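Local structure of tryptase inhibitor (Rhipicephalus appendiculatus, 2UUY) at residues Trp7-Val11 with Tyr22-Gly26. The protein inhibits human tryptase and also binds trypsin, through a domain of modified Kunitz fold. Sequence-based numbering, arbitrary orientation.
Sequences WSEPV and YYCMG
This is a side-chain packing contact, near the surface, between the extended N-terminal loop and the end of strand 19-25. Residues 7-11 form no regular structure but are extended, with phi from -61° to -97° and psi from 112° to 172°. They run nearly antiparallel to 23-26, with end-to-end directions 162° apart. Glu9 lies nearest Met25 (CA to CA 7.3 Å) and Pro10 nearest Tyr23 (CA to CA 7.8 Å). At this spacing no direct hydrogen bond joins the two segments, so the loop does not extend the sheet.

Met25 fills the middle of the interface. Its CB points sideways, but chi angles all in the m range fold the thioether back toward the loop. Met25 CE lies beside the edge of the Trp7 ring and 3.9 Å from Glu9 CA, while Met25 SD is 4.0 Å from Pro10 CD. At the other end Pro10 covers a face of Tyr23. Pro10 CG stands 3.5 Å above the centroid of the Tyr23 ring, 9° off the normal, a clear CH-pi contact.

Trp7, with chi1 t, brings CZ2 to 3.6 Å from Gly26 CA. A side chain here would crowd the indole, and phi of 75° also favours glycine. One water bridges the segments: it accepts from Trp7 NE1 (2.9 Å) and Gly26 N (3.1 Å) and donates to Cys24 O (3.3 Å).

Tyr32 of strand 28-34 touches Pro10 and Met25 and hydrogen-bonds Glu9 OE2. Cys24 points away from the loop, to its disulfide with Cys50. The N-terminal loop packed on a disulfide-braced antiparallel hairpin belongs to this inhibitor's modified Kunitz fold.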
loop_
_atom_site.group_PDB
_atom_site.type_symbol
_atom_site.label_atom_id
_atom_site.label_comp_id
_atom_site.label_asym_id
_atom_site.label_seq_id
_atom_site.Cartn_x
_atom_site.Cartn_y
_atom_site.Cartn_z
ATOM N N TRP B 7 9.475 -27.219 3.007
ATOM C CA TRP B 7 8.442 -27.002 4.020
ATOM C C TRP B 7 7.358 -26.099 3.501
ATOM O O TRP B 7 7.659 -25.164 2.742
ATOM C CB TRP B 7 9.077 -26.377 5.257
ATOM C CG TRP B 7 8.254 -26.483 6.515
ATOM C CD1 TRP B 7 7.404 -25.547 7.054
ATOM C CD2 TRP B 7 8.252 -27.591 7.425
ATOM N NE1 TRP B 7 6.888 -26.025 8.226
ATOM C CE2 TRP B 7 7.399 -27.270 8.471
ATOM C CE3 TRP B 7 8.888 -28.844 7.428
ATOM C CZ2 TRP B 7 7.141 -28.148 9.510
ATOM C CZ3 TRP B 7 8.654 -29.696 8.481
ATOM C CH2 TRP B 7 7.778 -29.352 9.501
ATOM N N SER B 8 6.125 -26.324 3.907
ATOM C CA SER B 8 4.987 -25.502 3.534
ATOM C C SER B 8 4.982 -24.256 4.394
ATOM O O SER B 8 4.763 -24.346 5.590
ATOM C CB SER B 8 3.682 -26.253 3.789
ATOM O OG SER B 8 2.576 -25.474 3.373
ATOM N N GLU B 9 5.234 -23.126 3.789
ATOM C CA GLU B 9 5.238 -21.843 4.487
ATOM C C GLU B 9 3.894 -21.161 4.290
ATOM O O GLU B 9 3.052 -21.606 3.517
ATOM C CB GLU B 9 6.398 -21.002 3.983
ATOM C CG GLU B 9 7.703 -21.650 4.355
ATOM C CD GLU B 9 8.889 -20.829 3.919
ATOM O OE1 GLU B 9 9.516 -21.189 2.902
ATOM O OE2 GLU B 9 9.196 -19.821 4.562
ATOM N N PRO B 10 3.663 -20.062 5.000
ATOM C CA PRO B 10 2.400 -19.448 4.873
ATOM C C PRO B 10 2.079 -18.976 3.453
ATOM O O PRO B 10 2.972 -18.567 2.718
ATOM C CB PRO B 10 2.510 -18.173 5.770
ATOM C CG PRO B 10 3.520 -18.579 6.757
ATOM C CD PRO B 10 4.493 -19.354 5.986
ATOM N N VAL B 11 0.833 -19.063 3.049
ATOM C CA VAL B 11 0.415 -18.594 1.742
ATOM C C VAL B 11 0.580 -17.079 1.716
ATOM O O VAL B 11 0.122 -16.365 2.627
ATOM C CB VAL B 11 -1.032 -18.997 1.423
ATOM C CG1 VAL B 11 -1.546 -18.280 0.171
ATOM C CG2 VAL B 11 -1.139 -20.505 1.221
ATOM N N TYR B 22 4.435 -13.572 13.001
ATOM C CA TYR B 22 5.260 -14.684 13.440
ATOM C C TYR B 22 4.456 -15.959 13.302
ATOM O O TYR B 22 3.359 -16.051 13.818
ATOM C CB TYR B 22 5.703 -14.455 14.896
ATOM C CG TYR B 22 6.495 -13.179 15.062
ATOM C CD1 TYR B 22 7.846 -13.152 14.807
ATOM C CD2 TYR B 22 5.870 -11.998 15.415
ATOM C CE1 TYR B 22 8.573 -11.974 14.921
ATOM C CE2 TYR B 22 6.591 -10.849 15.562
ATOM C CZ TYR B 22 7.940 -10.843 15.278
ATOM O OH TYR B 22 8.631 -9.630 15.383
ATOM N N TYR B 23 5.006 -16.925 12.567
ATOM C CA TYR B 23 4.341 -18.200 12.324
ATOM C C TYR B 23 5.215 -19.334 12.827
ATOM O O TYR B 23 6.431 -19.342 12.657
ATOM C CB TYR B 23 4.128 -18.411 10.827
ATOM C CG TYR B 23 3.024 -17.652 10.156
ATOM C CD1 TYR B 23 1.853 -18.286 9.833
ATOM C CD2 TYR B 23 3.199 -16.337 9.738
ATOM C CE1 TYR B 23 0.862 -17.650 9.136
ATOM C CE2 TYR B 23 2.209 -15.688 9.023
ATOM C CZ TYR B 23 1.053 -16.335 8.737
ATOM O OH TYR B 23 0.096 -15.675 7.992
ATOM N N CYS B 24 4.566 -20.317 13.405
ATOM C CA CYS B 24 5.244 -21.526 13.817
ATOM C C CYS B 24 5.542 -22.417 12.634
ATOM O O CYS B 24 4.602 -22.883 11.949
ATOM C CB CYS B 24 4.338 -22.275 14.789
ATOM S SG CYS B 24 5.057 -23.822 15.375
ATOM N N MET B 25 6.828 -22.624 12.376
ATOM C CA MET B 25 7.300 -23.451 11.273
ATOM C C MET B 25 8.019 -24.649 11.874
ATOM O O MET B 25 9.211 -24.611 12.115
ATOM C CB MET B 25 8.256 -22.659 10.367
ATOM C CG MET B 25 7.729 -21.326 9.845
ATOM S SD MET B 25 6.107 -21.355 9.051
ATOM C CE MET B 25 6.084 -22.877 8.142
ATOM N N GLY B 26 7.280 -25.704 12.158
ATOM C CA GLY B 26 7.855 -26.902 12.768
ATOM C C GLY B 26 8.141 -26.661 14.241
ATOM O O GLY B 26 7.217 -26.555 15.044
HETATM O O HOH W 1 4.795 -25.653 10.228
#